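Local coordinates for sulfatase (Bacteroides fragilis CAG:558, PDB 6USS), which probably hydrolyses sulfate esters as a calcium-dependent arylsulfatase of the human gut microbiome, seen here with its catalytic residue replaced, at residues P67-L72 with E293-S298; K270-K275 with Y288-E293. The protein carries 1 engineered substitution. All blocks are in the same frame, centred on the assembly; numbering follows the deposited sequence.

Interaction 1. Residues P67-L72 with E293-S298; sequences PNMERL and EGMDKS
Asp296 holds the start of helix 67-74 by carboxylate-to-backbone bonds, tying it to the long helix 283-308 in the alkaline phosphatase-like fold of the sulfatases; the two segments run at 45° to each other. Hydrogen bonds dominate. Asp296 OD1 accepts from Met69 N at 2.9 Å and OD2 from Asn68 N at 2.9 Å, each oxygen using its syn lone pair, so that the carboxylate grips two successive N-H groups of the first turn. The Asn68 amide adds a second donor to the shared oxygen: ND2 reaches Asp296 OD2 at 2.9 Å from above the carboxylate plane, 48° out of it, and bonds weakly to Asp296 O. A negative group here would be expected to interact favourably with the helix dipole. With CG anti to its backbone N (chi1 -173°), Asp296 directs the carboxylate across to this turn. Carbon atoms crowd the same oxygens: Pro67 CD lies 3.1 Å from Asp296 OD2, and Met69 CG 3.3 Å from Asp296 OD1. The apolar contact is between thioethers. Met69 and Met295, both resting on Phe319 of strand 315-321, cross at about a right angle, with Met69 SD 4.1 Å from Met295 CE.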
loop_
_atom_site.group_PDB
_atom_site.type_symbol
_atom_site.label_atom_id
_atom_site.label_comp_id
_atom_site.label_asym_id
_atom_site.label_seq_id
_atom_site.Cartn_x
_atom_site.Cartn_y
_atom_site.Cartn_z
ATOM N N PRO A 67 -22.457 -19.782 -17.268
ATOM C CA PRO A 67 -23.796 -19.604 -16.682
ATOM C C PRO A 67 -23.857 -18.455 -15.698
ATOM O O PRO A 67 -24.933 -17.864 -15.526
ATOM C CB PRO A 67 -24.059 -20.946 -15.990
ATOM C CG PRO A 67 -22.664 -21.423 -15.608
ATOM C CD PRO A 67 -21.789 -21.000 -16.770
ATOM N N ASN A 68 -22.735 -18.124 -15.035
ATOM C CA ASN A 68 -22.760 -17.043 -14.049
ATOM C C ASN A 68 -22.767 -15.667 -14.724
ATOM O O ASN A 68 -23.362 -14.720 -14.193
ATOM C CB ASN A 68 -21.577 -17.171 -13.096
ATOM C CG ASN A 68 -21.661 -18.404 -12.205
ATOM O OD1 ASN A 68 -22.527 -18.508 -11.336
ATOM N ND2 ASN A 68 -20.730 -19.331 -12.399
ATOM N N MET A 69 -22.102 -15.533 -15.885
ATOM C CA MET A 69 -22.260 -14.334 -16.709
ATOM C C MET A 69 -23.719 -14.144 -17.137
ATOM O O MET A 69 -24.222 -13.017 -17.158
ATOM C CB MET A 69 -21.351 -14.411 -17.949
ATOM C CG MET A 69 -19.864 -14.243 -17.682
ATOM S SD MET A 69 -18.864 -14.295 -19.193
ATOM C CE MET A 69 -19.462 -12.873 -20.120
ATOM N N GLU A 70 -24.410 -15.231 -17.510
ATOM C CA GLU A 70 -25.817 -15.116 -17.891
ATOM C C GLU A 70 -26.665 -14.666 -16.709
ATOM O O GLU A 70 -27.523 -13.782 -16.842
ATOM C CB GLU A 70 -26.326 -16.455 -18.421
ATOM C CG GLU A 70 -25.714 -16.902 -19.711
ATOM C CD GLU A 70 -26.160 -18.305 -20.108
ATOM O OE1 GLU A 70 -27.294 -18.696 -19.757
ATOM O OE2 GLU A 70 -25.380 -19.013 -20.782
ATOM N N ARG A 71 -26.445 -15.293 -15.552
ATOM C CA ARG A 71 -27.046 -14.867 -14.291
ATOM C C ARG A 71 -26.831 -13.368 -14.038
ATOM O O ARG A 71 -27.785 -12.628 -13.765
ATOM C CB ARG A 71 -26.450 -15.719 -13.160
ATOM C CG ARG A 71 -27.188 -15.692 -11.844
ATOM C CD ARG A 71 -26.779 -16.864 -10.944
ATOM N NE ARG A 71 -26.577 -16.439 -9.559
ATOM C CZ ARG A 71 -25.400 -16.465 -8.943
ATOM N NH1 ARG A 71 -24.339 -16.908 -9.602
ATOM N NH2 ARG A 71 -25.276 -16.059 -7.677
ATOM N N LEU A 72 -25.572 -12.908 -14.114
ATOM C CA LEU A 72 -25.273 -11.494 -13.878
ATOM C C LEU A 72 -26.003 -10.595 -14.876
ATOM O O LEU A 72 -26.530 -9.537 -14.505
ATOM C CB LEU A 72 -23.759 -11.265 -13.932
ATOM C CG LEU A 72 -23.207 -9.879 -13.556
ATOM C CD1 LEU A 72 -23.451 -9.573 -12.094
ATOM C CD2 LEU A 72 -21.718 -9.753 -13.879
ATOM N N GLU A 293 -14.616 -21.409 -18.573
ATOM C CA GLU A 293 -15.567 -21.823 -17.553
ATOM C C GLU A 293 -15.014 -21.621 -16.151
ATOM O O GLU A 293 -15.776 -21.318 -15.229
ATOM C CB GLU A 293 -15.981 -23.284 -17.756
ATOM C CG GLU A 293 -17.296 -23.612 -17.028
ATOM C CD GLU A 293 -17.657 -25.100 -16.979
ATOM O OE1 GLU A 293 -17.174 -25.883 -17.828
ATOM O OE2 GLU A 293 -18.455 -25.474 -16.086
ATOM N N GLY A 294 -13.704 -21.775 -15.972
ATOM C CA GLY A 294 -13.118 -21.542 -14.664
ATOM C C GLY A 294 -13.102 -20.069 -14.305
ATOM O O GLY A 294 -13.259 -19.704 -13.136
ATOM N N MET A 295 -12.910 -19.200 -15.303
ATOM C CA MET A 295 -13.147 -17.779 -15.093
ATOM C C MET A 295 -14.569 -17.551 -14.600
ATOM O O MET A 295 -14.794 -16.848 -13.612
ATOM C CB MET A 295 -12.893 -17.007 -16.390
ATOM C CG MET A 295 -13.306 -15.539 -16.333
ATOM S SD MET A 295 -15.042 -15.263 -16.773
ATOM C CE MET A 295 -15.049 -15.743 -18.489
ATOM N N ASP A 296 -15.545 -18.154 -15.282
ATOM C CA ASP A 296 -16.942 -17.963 -14.919
ATOM C C ASP A 296 -17.259 -18.544 -13.539
ATOM O O ASP A 296 -18.135 -18.022 -12.833
ATOM C CB ASP A 296 -17.840 -18.585 -15.989
ATOM C CG ASP A 296 -19.319 -18.276 -15.763
ATOM O OD1 ASP A 296 -19.786 -17.193 -16.208
ATOM O OD2 ASP A 296 -20.015 -19.116 -15.152
ATOM N N LYS A 297 -16.574 -19.626 -13.143
ATOM C CA LYS A 297 -16.766 -20.162 -11.799
ATOM C C LYS A 297 -16.314 -19.157 -10.758
ATOM O O LYS A 297 -16.948 -19.010 -9.704
ATOM C CB LYS A 297 -15.999 -21.471 -11.628
ATOM C CG LYS A 297 -16.046 -22.040 -10.215
ATOM C CD LYS A 297 -15.076 -23.217 -10.067
ATOM C CE LYS A 297 -15.136 -23.857 -8.675
ATOM N NZ LYS A 297 -14.796 -22.933 -7.569
ATOM N N SER A 298 -15.216 -18.453 -11.045
ATOM C CA SER A 298 -14.758 -17.394 -10.154
ATOM C C SER A 298 -15.824 -16.301 -10.007
ATOM O O SER A 298 -16.116 -15.849 -8.888
ATOM C CB SER A 298 -13.434 -16.833 -10.676
ATOM O OG SER A 298 -13.015 -15.688 -9.949
#

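Interaction 2. Residues K270-K275 with Y288-E293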
loop_
_atom_site.group_PDB
_atom_site.type_symbol
_atom_site.label_atom_id
_atom_site.label_comp_id
_atom_site.label_asym_id
_atom_site.label_seq_id
_atom_site.Cartn_x
_atom_site.Cartn_y
_atom_site.Cartn_z
ATOM N N LYS A 270 -8.389 -29.648 -15.416
ATOM C CA LYS A 270 -9.026 -30.960 -15.336
ATOM C C LYS A 270 -10.475 -30.881 -14.852
ATOM O O LYS A 270 -11.277 -31.753 -15.205
ATOM C CB LYS A 270 -8.208 -31.886 -14.429
ATOM C CG LYS A 270 -7.901 -31.287 -13.042
ATOM C CD LYS A 270 -6.839 -32.078 -12.262
ATOM C CE LYS A 270 -6.964 -31.842 -10.758
ATOM N NZ LYS A 270 -5.957 -32.639 -9.998
ATOM N N ARG A 271 -10.835 -29.840 -14.087
ATOM C CA ARG A 271 -12.212 -29.686 -13.629
ATOM C C ARG A 271 -13.208 -29.659 -14.783
ATOM O O ARG A 271 -14.365 -30.054 -14.615
ATOM C CB ARG A 271 -12.351 -28.409 -12.807
ATOM C CG ARG A 271 -11.499 -28.410 -11.563
ATOM C CD ARG A 271 -11.730 -27.161 -10.739
ATOM N NE ARG A 271 -11.143 -25.987 -11.378
ATOM C CZ ARG A 271 -11.297 -24.746 -10.933
ATOM N NH1 ARG A 271 -12.008 -24.512 -9.838
ATOM N NH2 ARG A 271 -10.737 -23.746 -11.576
ATOM N N PHE A 272 -12.798 -29.202 -15.954
ATOM C CA PHE A 272 -13.745 -29.030 -17.044
ATOM C C PHE A 272 -13.278 -29.619 -18.363
ATOM O O PHE A 272 -14.095 -29.749 -19.283
ATOM C CB PHE A 272 -14.052 -27.537 -17.247
ATOM C CG PHE A 272 -14.159 -26.766 -15.964
ATOM C CD1 PHE A 272 -15.264 -26.930 -15.133
ATOM C CD2 PHE A 272 -13.163 -25.885 -15.583
ATOM C CE1 PHE A 272 -15.370 -26.220 -13.940
ATOM C CE2 PHE A 272 -13.260 -25.164 -14.392
ATOM C CZ PHE A 272 -14.369 -25.329 -13.576
ATOM N N TYR A 273 -12.003 -29.982 -18.476
ATOM C CA TYR A 273 -11.430 -30.281 -19.781
ATOM C C TYR A 273 -12.169 -31.423 -20.468
ATOM O O TYR A 273 -12.647 -31.273 -21.599
ATOM C CB TYR A 273 -9.953 -30.601 -19.622
ATOM C CG TYR A 273 -9.318 -31.073 -20.887
ATOM C CD1 TYR A 273 -8.958 -30.174 -21.884
ATOM C CD2 TYR A 273 -9.066 -32.417 -21.088
ATOM C CE1 TYR A 273 -8.372 -30.606 -23.049
ATOM C CE2 TYR A 273 -8.471 -32.861 -22.245
ATOM C CZ TYR A 273 -8.127 -31.955 -23.223
ATOM O OH TYR A 273 -7.532 -32.411 -24.367
ATOM N N GLN A 274 -12.293 -32.569 -19.790
ATOM C CA GLN A 274 -12.856 -33.756 -20.426
ATOM C C GLN A 274 -14.302 -33.544 -20.849
ATOM O O GLN A 274 -14.748 -34.121 -21.851
ATOM C CB GLN A 274 -12.749 -34.968 -19.491
ATOM C CG GLN A 274 -13.071 -36.302 -20.164
ATOM C CD GLN A 274 -12.209 -36.549 -21.396
ATOM O OE1 GLN A 274 -10.983 -36.424 -21.352
ATOM N NE2 GLN A 274 -12.851 -36.890 -22.504
ATOM N N LYS A 275 -15.050 -32.719 -20.116
ATOM C CA LYS A 275 -16.428 -32.457 -20.512
ATOM C C LYS A 275 -16.498 -31.900 -21.934
ATOM O O LYS A 275 -17.340 -32.323 -22.737
ATOM C CB LYS A 275 -17.094 -31.507 -19.514
ATOM C CG LYS A 275 -18.516 -31.098 -19.934
ATOM C CD LYS A 275 -19.159 -30.133 -18.936
ATOM C CE LYS A 275 -18.337 -28.869 -18.749
ATOM N NZ LYS A 275 -19.072 -27.896 -17.874
ATOM N N TYR A 288 -9.410 -24.228 -24.189
ATOM C CA TYR A 288 -9.885 -22.849 -24.146
ATOM C C TYR A 288 -11.220 -22.768 -23.413
ATOM O O TYR A 288 -11.382 -21.974 -22.477
ATOM C CB TYR A 288 -10.000 -22.274 -25.565
ATOM C CG TYR A 288 -9.965 -20.747 -25.651
ATOM C CD1 TYR A 288 -8.821 -20.027 -25.295
ATOM C CD2 TYR A 288 -11.067 -20.028 -26.108
ATOM C CE1 TYR A 288 -8.786 -18.624 -25.381
ATOM C CE2 TYR A 288 -11.039 -18.636 -26.198
ATOM C CZ TYR A 288 -9.896 -17.942 -25.829
ATOM O OH TYR A 288 -9.876 -16.569 -25.920
ATOM N N ALA A 289 -12.182 -23.604 -23.813
ATOM C CA ALA A 289 -13.487 -23.640 -23.153
ATOM C C ALA A 289 -13.352 -23.828 -21.649
ATOM O O ALA A 289 -14.105 -23.230 -20.868
ATOM C CB ALA A 289 -14.338 -24.763 -23.745
ATOM N N ALA A 290 -12.387 -24.654 -21.227
ATOM C CA ALA A 290 -12.193 -24.912 -19.811
ATOM C C ALA A 290 -11.639 -23.682 -19.091
ATOM O O ALA A 290 -12.023 -23.406 -17.946
ATOM C CB ALA A 290 -11.289 -26.128 -19.629
ATOM N N LEU A 291 -10.753 -22.916 -19.745
ATOM C CA LEU A 291 -10.313 -21.645 -19.165
ATOM C C LEU A 291 -11.488 -20.693 -18.995
ATOM O O LEU A 291 -11.617 -20.028 -17.962
ATOM C CB LEU A 291 -9.248 -20.990 -20.040
ATOM C CG LEU A 291 -7.867 -21.624 -20.038
ATOM C CD1 LEU A 291 -6.787 -20.642 -20.580
ATOM C CD2 LEU A 291 -7.548 -22.110 -18.639
ATOM N N ILE A 292 -12.360 -20.630 -20.007
ATOM C CA ILE A 292 -13.517 -19.740 -19.972
ATOM C C ILE A 292 -14.432 -20.111 -18.815
ATOM O O ILE A 292 -14.951 -19.237 -18.114
ATOM C CB ILE A 292 -14.252 -19.778 -21.326
ATOM C CG1 ILE A 292 -13.475 -18.975 -22.382
ATOM C CG2 ILE A 292 -15.682 -19.291 -21.191
ATOM C CD1 ILE A 292 -13.874 -19.293 -23.809
ATOM N N GLU A 293 -14.616 -21.409 -18.573
ATOM C CA GLU A 293 -15.567 -21.823 -17.553
ATOM C C GLU A 293 -15.014 -21.621 -16.151
ATOM O O GLU A 293 -15.776 -21.318 -15.229
ATOM C CB GLU A 293 -15.981 -23.284 -17.756
ATOM C CG GLU A 293 -17.296 -23.612 -17.028
ATOM C CD GLU A 293 -17.657 -25.100 -16.979
ATOM O OE1 GLU A 293 -17.174 -25.883 -17.828
ATOM O OE2 GLU A 293 -18.455 -25.474 -16.086
#
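Glu293 sets its CG anti to the backbone N (chi1 -161°) and continues extended, which carries its carboxylate past the ring of Phe272 to Lys275. The lysine turns at chi3 (58°), placing CE 3.3 Å from Glu293 OE1, and the two side chains cross at about a right angle. Their salt bridge is uneven: Lys275 NZ lies 2.8 Å from Glu293 OE1, which it meets on the syn side but somewhat out of the carboxylate plane, while its bond to OE2 is weak. Lys275 NZ has its strongest partner in Glu65, outside the two segments, and Glu293 OE1 also accepts from Tyr276 OH. Next to the ion pair lies Phe272. Its CB makes the apolar contact, packing on Ala290 CB at 3.9 Å. Its ring approaches the carboxylate, CD1 lying 3.5 Å from Glu293 OE1, with ring and carboxylate planes 38° apart. Arg271 CB stands 3.6 Å above the centre of one face of the Phe272 ring, whereas Glu293 CB is offset toward the rim of the other. Phe272 occupies the N-cap position of helix 273-279, and Tyr273 N comes 4.1 Å from Ala290 CB. The arrangement joins two consecutive helices linked by a short turn, fastening the start of the small one to the side of helix 283-308 at the surface of the sulfatase fold.

Overall arrangement
From the N terminus the chain passes through strand 35-41 and the calcium ligands Asp42 and Asp43, then enters helix 67-74. Interaction 1 closes a loop of 220 residues from there to helix 283-308; that loop includes the engineered Cys88 of the calcium site. Interaction 2 is nested inside it and closes a short loop of 12 residues, from the start of helix 273-279 on to helix 283-308. The two contacts share Glu293, have centres 13 Å apart and touch directly, Gly294 CA lying 3.6 Å from Phe272 CE2. Helix 283-308 therefore joins the sheet-side helix 67-74 to the peripheral helix 273-279, before the chain continues into strand 315-321.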